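Local coordinates for protein mitochondrial edited mRNA stability factor 1 (Trypanosoma brucei, PDB 6NL1) that probably processes the 5' ends of mitochondrial mRNAs as a Nudix-family enzyme, and binds GDP, at residues 115-118 against 119-122; 164-167 against 168-171; 185-188 against 189-193; 256-259 against 260-264. One frame throughout, in Å; residues are numbered along the deposited sequence.

Interaction 1. Residues 115-118 against 119-122. With SO4 (sulfate ion), chain C.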
loop_
_atom_site.group_PDB
_atom_site.type_symbol
_atom_site.label_atom_id
_atom_site.label_comp_id
_atom_site.label_asym_id
_atom_site.label_seq_id
_atom_site.Cartn_x
_atom_site.Cartn_y
_atom_site.Cartn_z
ATOM N N SER A 115 -2.492 -10.324 -4.323
ATOM C CA SER A 115 -3.546 -9.371 -4.648
ATOM C C SER A 115 -3.144 -7.960 -4.275
ATOM O O SER A 115 -2.713 -7.193 -5.131
ATOM C CB SER A 115 -4.850 -9.766 -3.955
ATOM O OG SER A 115 -4.617 -10.030 -2.580
ATOM N N GLY A 116 -3.281 -7.626 -2.991
ATOM C CA GLY A 116 -2.952 -6.301 -2.510
ATOM C C GLY A 116 -4.186 -5.432 -2.321
ATOM O O GLY A 116 -5.144 -5.555 -3.074
ATOM N N PRO A 117 -4.161 -4.535 -1.321
ATOM C CA PRO A 117 -5.323 -3.675 -1.054
ATOM C C PRO A 117 -5.804 -2.949 -2.307
ATOM O O PRO A 117 -7.010 -2.854 -2.523
ATOM C CB PRO A 117 -4.791 -2.666 -0.023
ATOM C CG PRO A 117 -3.648 -3.366 0.637
ATOM C CD PRO A 117 -3.020 -4.219 -0.441
ATOM N N MET A 118 -4.878 -2.441 -3.114
ATOM C CA MET A 118 -5.231 -1.760 -4.369
ATOM C C MET A 118 -4.776 -2.577 -5.574
ATOM O O MET A 118 -4.439 -2.013 -6.619
ATOM C CB MET A 118 -4.587 -0.360 -4.451
ATOM C CG MET A 118 -5.142 0.697 -3.479
ATOM S SD MET A 118 -6.922 0.888 -3.642
ATOM C CE MET A 118 -7.125 1.451 -5.335
ATOM N N ARG A 119 -4.733 -3.899 -5.425
ATOM C CA ARG A 119 -4.380 -4.782 -6.540
ATOM C C ARG A 119 -2.973 -4.527 -7.057
ATOM O O ARG A 119 -2.673 -4.738 -8.238
ATOM C CB ARG A 119 -5.414 -4.666 -7.675
ATOM C CG ARG A 119 -6.801 -5.180 -7.242
ATOM C CD ARG A 119 -7.822 -5.158 -8.394
ATOM N NE ARG A 119 -7.440 -6.001 -9.530
ATOM C CZ ARG A 119 -7.707 -7.305 -9.634
ATOM N NH1 ARG A 119 -8.343 -7.951 -8.658
ATOM N NH2 ARG A 119 -7.328 -7.967 -10.719
ATOM N N GLU A 120 -2.115 -4.069 -6.157
ATOM C CA GLU A 120 -0.704 -3.877 -6.454
ATOM C C GLU A 120 -0.078 -5.122 -7.084
ATOM O O GLU A 120 0.646 -5.020 -8.068
ATOM C CB GLU A 120 0.064 -3.517 -5.168
ATOM C CG GLU A 120 -0.242 -2.123 -4.646
ATOM C CD GLU A 120 -1.414 -2.077 -3.669
ATOM O OE1 GLU A 120 -2.202 -3.054 -3.571
ATOM O OE2 GLU A 120 -1.541 -1.039 -2.994
ATOM N N TRP A 121 -0.343 -6.292 -6.506
ATOM C CA TRP A 121 0.276 -7.529 -6.991
ATOM C C TRP A 121 -0.569 -8.260 -8.032
ATOM O O TRP A 121 -0.026 -8.856 -8.957
ATOM C CB TRP A 121 0.721 -8.429 -5.819
ATOM C CG TRP A 121 1.747 -7.698 -5.023
ATOM C CD1 TRP A 121 3.016 -7.396 -5.419
ATOM C CD2 TRP A 121 1.571 -7.094 -3.739
ATOM N NE1 TRP A 121 3.651 -6.658 -4.455
ATOM C CE2 TRP A 121 2.787 -6.458 -3.409
ATOM C CE3 TRP A 121 0.510 -7.043 -2.826
ATOM C CZ2 TRP A 121 2.972 -5.773 -2.207
ATOM C CZ3 TRP A 121 0.695 -6.363 -1.631
ATOM C CH2 TRP A 121 1.919 -5.734 -1.334
ATOM N N ALA A 122 -1.888 -8.183 -7.899
ATOM C CA ALA A 122 -2.783 -8.699 -8.931
ATOM C C ALA A 122 -2.474 -8.067 -10.296
ATOM O O ALA A 122 -2.377 -8.769 -11.310
ATOM C CB ALA A 122 -4.245 -8.459 -8.538
HETATM S S SO4 C . -5.928 -5.185 -12.915
HETATM O O1 SO4 C . -7.114 -5.026 -13.757
HETATM O O2 SO4 C . -4.764 -4.673 -13.634
HETATM O O3 SO4 C . -6.095 -4.433 -11.670
HETATM O O4 SO4 C . -5.739 -6.603 -12.605
#
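S115 O takes two backbone donors, W121 N at 2.9 Å and A122 N at 3.1 Å, where a type I beta turn from G116 to R119 leads into helix 120-129. Only the A122 N-H arrives on a lone pair in the carbonyl plane; the W121 N-H comes from above it. The turn is closed by R119 N giving a 2.9 Å bond to G116 O. Glycine suits its place because phi is 101° and its CA lies 3.6 Å from W121 CE3, while P117 has the fixed phi that a turn's second position accepts. E120 reaches back along the chain to the turn: bent at chi2, its carboxylate brings OE1 within 2.8 Å of M118 N, met on the syn side but somewhat out of plane, and OE2 bonds to Y200. The side chain of R119 leaves in a different direction. Its CB rests beside the M118 carbonyl, CG follows that carbonyl outward, and CD comes near O3 of a sulfate. A bend at chi3 (61°) turns the guanidinium so that the CB of A122 covers one face, 3.8 Å above its plane. NH1 binds I133 O. The remaining N-H edge is offered to the sulfate, probably from the crystallisation liquor and held by K126 too: NE meets O3 at 3.0 Å, and NH2 meets O4 at 2.8 Å in a nearly straight bond.

Interaction 2. Residues 164-167 against 168-171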
loop_
_atom_site.group_PDB
_atom_site.type_symbol
_atom_site.label_atom_id
_atom_site.label_comp_id
_atom_site.label_asym_id
_atom_site.label_seq_id
_atom_site.Cartn_x
_atom_site.Cartn_y
_atom_site.Cartn_z
ATOM N N TYR A 164 -13.811 -14.936 12.920
ATOM C CA TYR A 164 -12.440 -15.407 12.743
ATOM C C TYR A 164 -11.576 -14.801 13.839
ATOM O O TYR A 164 -11.809 -13.674 14.259
ATOM C CB TYR A 164 -11.886 -14.983 11.378
ATOM C CG TYR A 164 -12.431 -15.763 10.198
ATOM C CD1 TYR A 164 -11.997 -17.062 9.932
ATOM C CD2 TYR A 164 -13.359 -15.193 9.337
ATOM C CE1 TYR A 164 -12.490 -17.774 8.846
ATOM C CE2 TYR A 164 -13.856 -15.897 8.249
ATOM C CZ TYR A 164 -13.418 -17.179 8.007
ATOM O OH TYR A 164 -13.915 -17.858 6.925
ATOM N N GLU A 165 -10.572 -15.540 14.292
ATOM C CA GLU A 165 -9.666 -15.037 15.317
ATOM C C GLU A 165 -8.876 -13.847 14.795
ATOM O O GLU A 165 -8.767 -12.827 15.471
ATOM C CB GLU A 165 -8.686 -16.130 15.751
ATOM C CG GLU A 165 -9.333 -17.393 16.292
ATOM C CD GLU A 165 -9.530 -17.350 17.792
ATOM O OE1 GLU A 165 -9.331 -16.273 18.392
ATOM O OE2 GLU A 165 -9.879 -18.402 18.370
ATOM N N THR A 166 -8.308 -13.991 13.596
ATOM C CA THR A 166 -7.488 -12.940 12.992
ATOM C C THR A 166 -7.719 -12.870 11.482
ATOM O O THR A 166 -8.214 -13.822 10.876
ATOM C CB THR A 166 -5.969 -13.189 13.206
ATOM O OG1 THR A 166 -5.544 -14.269 12.368
ATOM C CG2 THR A 166 -5.639 -13.526 14.665
ATOM N N ALA A 167 -7.337 -11.748 10.876
ATOM C CA ALA A 167 -7.394 -11.593 9.422
ATOM C C ALA A 167 -6.717 -12.758 8.696
ATOM O O ALA A 167 -7.200 -13.229 7.661
ATOM C CB ALA A 167 -6.751 -10.288 9.006
ATOM N N ASP A 168 -5.585 -13.209 9.226
ATOM C CA ASP A 168 -4.856 -14.318 8.609
ATOM C C ASP A 168 -5.715 -15.561 8.409
ATOM O O ASP A 168 -5.505 -16.312 7.453
ATOM C CB ASP A 168 -3.593 -14.667 9.409
ATOM C CG ASP A 168 -2.438 -13.718 9.114
ATOM O OD1 ASP A 168 -2.561 -12.914 8.166
ATOM O OD2 ASP A 168 -1.413 -13.780 9.821
ATOM N N ASP A 169 -6.687 -15.768 9.295
ATOM C CA ASP A 169 -7.492 -16.992 9.270
ATOM C C ASP A 169 -8.648 -16.945 8.271
ATOM O O ASP A 169 -9.266 -17.973 7.974
ATOM C CB ASP A 169 -8.041 -17.307 10.668
ATOM C CG ASP A 169 -6.943 -17.428 11.710
ATOM O OD1 ASP A 169 -6.947 -16.633 12.677
ATOM O OD2 ASP A 169 -6.074 -18.313 11.554
ATOM N N VAL A 170 -8.963 -15.756 7.772
ATOM C CA VAL A 170 -10.098 -15.616 6.860
ATOM C C VAL A 170 -9.968 -16.517 5.627
ATOM O O VAL A 170 -8.953 -16.496 4.927
ATOM C CB VAL A 170 -10.315 -14.141 6.465
ATOM C CG1 VAL A 170 -11.421 -14.021 5.423
ATOM C CG2 VAL A 170 -10.650 -13.314 7.736
ATOM N N ASP A 171 -10.983 -17.341 5.389
ATOM C CA ASP A 171 -11.032 -18.161 4.180
ATOM C C ASP A 171 -11.250 -17.299 2.938
ATOM O O ASP A 171 -12.179 -16.489 2.884
ATOM C CB ASP A 171 -12.144 -19.200 4.273
ATOM C CG ASP A 171 -11.907 -20.200 5.379
ATOM O OD1 ASP A 171 -11.063 -21.098 5.183
ATOM O OD2 ASP A 171 -12.554 -20.085 6.442
HETATM O O HOH W 1 -14.410 -16.243 4.519
#
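Y164 lies flat against the backbone of V170, whose CA sits 3.7 Å above the ring centroid and almost on the ring normal, a CH-pi contact. CG beside the backbone N (chi1 -74°) sends the tyrosine along the turn. V170 holds CG1 opposite its backbone N (chi1 175°), which turns CG2 to the ring, 3.7 Å from Y164 CD2; beta-branching lets the valine touch it close to the backbone. At the far end the phenol OH gives a 2.7 Å hydrogen bond to D171 OD2 through that oxygen's anti lone pair, and a water joins the same OH to the backbone O of D171. Nearer the start, the T166 hydroxyl lies between backbone N and carbonyl carbon (chi1 73°). From there OG1 donates to D169 OD1 at 2.8 Å, approaching from above the carboxylate plane; T166 N adds a weak bond to the same oxygen. In return D169 N binds T166 O, and V170 N binds A167 O, bonds that shape the short 3-10 turn leading to strand 171-178. R142 makes a cation-pi contact with the Y164 ring. K107 on OD1 and the phenol on OD2 probably share the negative charge of the D171 carboxylate.

Interaction 3. Residues 185-188 against 189-193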
loop_
_atom_site.group_PDB
_atom_site.type_symbol
_atom_site.label_atom_id
_atom_site.label_comp_id
_atom_site.label_asym_id
_atom_site.label_seq_id
_atom_site.Cartn_x
_atom_site.Cartn_y
_atom_site.Cartn_z
ATOM N N ASN A 185 1.889 -19.971 -16.019
ATOM C CA ASN A 185 2.944 -19.038 -15.626
ATOM C C ASN A 185 2.588 -18.259 -14.369
ATOM O O ASN A 185 3.415 -18.075 -13.474
ATOM C CB ASN A 185 3.287 -18.091 -16.786
ATOM C CG ASN A 185 4.000 -18.813 -17.938
ATOM O OD1 ASN A 185 4.758 -19.752 -17.715
ATOM N ND2 ASN A 185 3.744 -18.380 -19.166
ATOM N N CYS A 186 1.337 -17.819 -14.302
ATOM C CA CYS A 186 0.852 -17.063 -13.161
ATOM C C CYS A 186 0.922 -17.918 -11.885
ATOM O O CYS A 186 1.355 -17.452 -10.837
ATOM C CB CYS A 186 -0.578 -16.592 -13.432
ATOM S SG CYS A 186 -1.255 -15.557 -12.150
ATOM N N HIS A 187 0.503 -19.172 -11.993
ATOM C CA HIS A 187 0.633 -20.136 -10.896
ATOM C C HIS A 187 2.065 -20.196 -10.340
ATOM O O HIS A 187 2.270 -20.178 -9.132
ATOM C CB HIS A 187 0.195 -21.525 -11.379
ATOM C CG HIS A 187 0.568 -22.638 -10.451
ATOM N ND1 HIS A 187 -0.144 -22.925 -9.304
ATOM C CD2 HIS A 187 1.580 -23.538 -10.495
ATOM C CE1 HIS A 187 0.411 -23.952 -8.688
ATOM N NE2 HIS A 187 1.462 -24.341 -9.389
ATOM N N LYS A 188 3.052 -20.255 -11.232
ATOM C CA LYS A 188 4.457 -20.289 -10.825
ATOM C C LYS A 188 4.853 -19.020 -10.072
ATOM O O LYS A 188 5.559 -19.075 -9.064
ATOM C CB LYS A 188 5.364 -20.474 -12.048
ATOM C CG LYS A 188 5.996 -21.846 -12.155
ATOM C CD LYS A 188 4.991 -22.936 -11.797
ATOM C CE LYS A 188 5.688 -24.261 -11.508
ATOM N NZ LYS A 188 4.974 -25.060 -10.467
ATOM N N LEU A 189 4.395 -17.876 -10.570
ATOM C CA LEU A 189 4.688 -16.601 -9.930
ATOM C C LEU A 189 4.046 -16.486 -8.545
ATOM O O LEU A 189 4.600 -15.862 -7.643
ATOM C CB LEU A 189 4.246 -15.439 -10.826
ATOM C CG LEU A 189 5.062 -15.305 -12.114
ATOM C CD1 LEU A 189 4.392 -14.344 -13.086
ATOM C CD2 LEU A 189 6.492 -14.857 -11.812
ATOM N N MET A 190 2.870 -17.076 -8.384
ATOM C CA MET A 190 2.158 -16.991 -7.116
ATOM C C MET A 190 2.882 -17.816 -6.056
ATOM O O MET A 190 2.998 -17.393 -4.901
ATOM C CB MET A 190 0.709 -17.459 -7.289
ATOM C CG MET A 190 -0.117 -16.516 -8.170
ATOM S SD MET A 190 -1.648 -17.250 -8.765
ATOM C CE MET A 190 -2.531 -17.507 -7.223
ATOM N N GLU A 191 3.387 -18.982 -6.454
ATOM C CA GLU A 191 4.141 -19.823 -5.528
ATOM C C GLU A 191 5.385 -19.104 -5.038
ATOM O O GLU A 191 5.724 -19.188 -3.863
ATOM C CB GLU A 191 4.484 -21.171 -6.150
ATOM C CG GLU A 191 3.266 -22.044 -6.355
ATOM C CD GLU A 191 3.613 -23.455 -6.758
ATOM O OE1 GLU A 191 2.805 -24.365 -6.462
ATOM O OE2 GLU A 191 4.680 -23.658 -7.380
ATOM N N ALA A 192 6.039 -18.361 -5.927
ATOM C CA ALA A 192 7.191 -17.560 -5.525
ATOM C C ALA A 192 6.750 -16.415 -4.627
ATOM O O ALA A 192 7.415 -16.091 -3.640
ATOM C CB ALA A 192 7.929 -17.015 -6.745
ATOM N N ALA A 193 5.623 -15.802 -4.969
ATOM C CA ALA A 193 5.137 -14.663 -4.206
ATOM C C ALA A 193 4.774 -15.035 -2.763
ATOM O O ALA A 193 5.086 -14.292 -1.834
ATOM C CB ALA A 193 3.950 -14.006 -4.908
#
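A chi1 of -176° puts SG of C186 opposite its backbone N, beside the carbonyl carbon, and a chi1 of -67° sets CG of M190 beside its backbone N, so that the two sulfurs meet one turn of helix 180-193 apart, SG to SD at 3.8 Å. M190 CG also lies 3.2 Å from C186 O, the carbonyl that accepts its backbone N-H at 2.9 Å; the thioether, bent at chi3, lies close to that oxygen and brings SD near SG. Both residues are buried, as soft, polarisable sulfur side chains suit, with C186 facing T129 of helix 120-129. L189 packs against that neighbouring helix, on L125, R128 and T129, its CG resting 3.5 Å from N185 O, and its own N-H bonds to that oxygen. The other flank of the helix is polar. E191, extended beyond CG, crosses H187 at a slant, with CG 4.1 Å above one face of the imidazole and offset toward its rim, the ring and carboxylate planes being turned 50° apart. The glutamate's OE1 takes a hydrogen bond from I81 N, which ties the helix to the start of the modelled chain. K188 runs side by side with E191, pointing the same way, and its NZ makes a weak salt bridge to OE2 at 3.4 Å; this lysine is poorly ordered. The chemistry thus divides in two: a largely buried apolar and sulfur-bearing side, and a carboxylate whose one oxygen is fixed by a backbone amide while the other is drawn only loosely to a mobile, solvent-facing charge.

Interaction 4. Residues 256-259 against 260-264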
loop_
_atom_site.group_PDB
_atom_site.type_symbol
_atom_site.label_atom_id
_atom_site.label_comp_id
_atom_site.label_asym_id
_atom_site.label_seq_id
_atom_site.Cartn_x
_atom_site.Cartn_y
_atom_site.Cartn_z
ATOM N N ARG A 256 13.604 2.959 -4.423
ATOM C CA ARG A 256 12.993 3.201 -5.727
ATOM C C ARG A 256 11.733 4.052 -5.594
ATOM O O ARG A 256 11.537 5.013 -6.337
ATOM C CB ARG A 256 12.643 1.871 -6.412
ATOM C CG ARG A 256 11.818 2.025 -7.710
ATOM C CD ARG A 256 11.425 0.659 -8.317
ATOM N NE ARG A 256 10.665 -0.166 -7.375
ATOM C CZ ARG A 256 9.353 -0.060 -7.168
ATOM N NH1 ARG A 256 8.629 0.829 -7.842
ATOM N NH2 ARG A 256 8.757 -0.846 -6.287
ATOM N N THR A 257 10.876 3.702 -4.642
ATOM C CA THR A 257 9.587 4.374 -4.534
ATOM C C THR A 257 9.685 5.726 -3.841
ATOM O O THR A 257 8.820 6.569 -4.025
ATOM C CB THR A 257 8.503 3.475 -3.882
ATOM O OG1 THR A 257 8.905 3.095 -2.563
ATOM C CG2 THR A 257 8.291 2.215 -4.730
ATOM N N LEU A 258 10.734 5.935 -3.042
ATOM C CA LEU A 258 11.039 7.281 -2.559
ATOM C C LEU A 258 11.269 8.188 -3.766
ATOM O O LEU A 258 10.715 9.287 -3.848
ATOM C CB LEU A 258 12.295 7.300 -1.685
ATOM C CG LEU A 258 12.885 8.701 -1.454
ATOM C CD1 LEU A 258 11.923 9.579 -0.636
ATOM C CD2 LEU A 258 14.227 8.611 -0.754
ATOM N N TRP A 259 12.092 7.724 -4.705
ATOM C CA TRP A 259 12.355 8.508 -5.911
ATOM C C TRP A 259 11.070 8.788 -6.702
ATOM O O TRP A 259 10.835 9.914 -7.138
ATOM C CB TRP A 259 13.396 7.838 -6.817
ATOM C CG TRP A 259 13.673 8.679 -8.015
ATOM C CD1 TRP A 259 14.554 9.720 -8.096
ATOM C CD2 TRP A 259 13.023 8.600 -9.295
ATOM N NE1 TRP A 259 14.507 10.279 -9.354
ATOM C CE2 TRP A 259 13.577 9.611 -10.107
ATOM C CE3 TRP A 259 12.036 7.765 -9.834
ATOM C CZ2 TRP A 259 13.181 9.811 -11.437
ATOM C CZ3 TRP A 259 11.644 7.961 -11.156
ATOM C CH2 TRP A 259 12.215 8.977 -11.940
ATOM N N GLU A 260 10.231 7.769 -6.870
ATOM C CA GLU A 260 8.973 7.932 -7.608
ATOM C C GLU A 260 8.063 8.999 -7.006
ATOM O O GLU A 260 7.345 9.689 -7.729
ATOM C CB GLU A 260 8.220 6.599 -7.728
ATOM C CG GLU A 260 8.977 5.563 -8.559
ATOM C CD GLU A 260 8.222 4.255 -8.754
ATOM O OE1 GLU A 260 7.032 4.152 -8.365
ATOM O OE2 GLU A 260 8.831 3.318 -9.310
ATOM N N GLU A 261 8.090 9.148 -5.685
ATOM C CA GLU A 261 7.174 10.090 -5.044
ATOM C C GLU A 261 7.769 11.470 -4.806
ATOM O O GLU A 261 7.023 12.440 -4.664
ATOM C CB GLU A 261 6.577 9.504 -3.753
ATOM C CG GLU A 261 5.657 8.301 -4.010
ATOM C CD GLU A 261 4.784 7.925 -2.809
ATOM O OE1 GLU A 261 5.282 7.972 -1.666
ATOM O OE2 GLU A 261 3.593 7.580 -3.014
ATOM N N THR A 262 9.100 11.569 -4.801
ATOM C CA THR A 262 9.748 12.811 -4.393
ATOM C C THR A 262 10.849 13.275 -5.321
ATOM O O THR A 262 11.239 14.443 -5.291
ATOM C CB THR A 262 10.377 12.674 -2.996
ATOM O OG1 THR A 262 11.481 11.767 -3.070
ATOM C CG2 THR A 262 9.356 12.152 -1.991
ATOM N N GLY A 263 11.373 12.354 -6.125
ATOM C CA GLY A 263 12.493 12.658 -7.000
ATOM C C GLY A 263 13.819 12.665 -6.253
ATOM O O GLY A 263 14.845 13.062 -6.802
ATOM N N ILE A 264 13.802 12.221 -4.999
ATOM C CA ILE A 264 15.020 12.171 -4.183
ATOM C C ILE A 264 15.789 10.855 -4.335
ATOM O O ILE A 264 15.223 9.756 -4.240
ATOM C CB ILE A 264 14.709 12.375 -2.683
ATOM C CG1 ILE A 264 14.148 13.775 -2.438
ATOM C CG2 ILE A 264 15.966 12.148 -1.828
ATOM C CD1 ILE A 264 13.650 13.981 -1.023
#
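L258 O is gripped by T262 OG1 at 2.7 Å, with weak backbone bonds from T262 N and E261 N added to it. The hydroxyl lies between its own backbone N and carbonyl carbon (chi1 68°); threonine suits the place because its beta-hydroxyl is short enough to reach the carbonyl one turn back. The same OG1 still accepts I264 N at 3.1 Å, an ST turn that carries the chain out of helix 250-262. G263 N donates to W259 O at 2.7 Å, and the positive phi of G263 (79°), natural for glycine, turns the backbone away. The glycine's CA then stands over the five-membered ring of W259, 4.1 Å from its centroid, in a CH-pi contact. On the buried side L258 CD2 packs 4.1 Å from I264 CG2, two branched apolar residues that face strands 200-207 and 216-223. One turn earlier R256 and E260 form a salt bridge, NH1 to OE2 at 2.9 Å. The carboxylate oxygen lies at the edge of the guanidinium, near its plane, whereas NH1 comes from above the carboxylate plane, the two planes being 62° apart. E248 takes NE of the arginine, and K242 takes OE1 of the glutamate, so neither charge depends on one partner. E261 leaves on another side, toward K238, G241 and Y313. The run of arginine, apolar residue, paired glutamates, glycine and apolar residue fits the closing half of a Nudix box, with T257 in place of the glutamate that usually follows the arginine, in the helix and following loop typical of the Nudix fold.

The four contacts are separate along the chain and do not touch. Interactions 1 and 4 both border the GDP-binding region, which is empty here: the side chain of W121 is about 4 Å from that of V288, while R202 lies about 8 Å from E120 and about 6 Å from E261, side chain to side chain, although the centres of the two contacts are about 20 Å apart. Interaction 2 stands further back, A167 being about 9 Å from Q279 between side chains. Interaction 3 is away from the site, about 15 Å centre to centre from interaction 1, and its helix packs on helix 120-129, which interaction 1 begins. Interactions 2 and 4, about 34 Å apart at their centres, occupy opposite sides of the chain's centre.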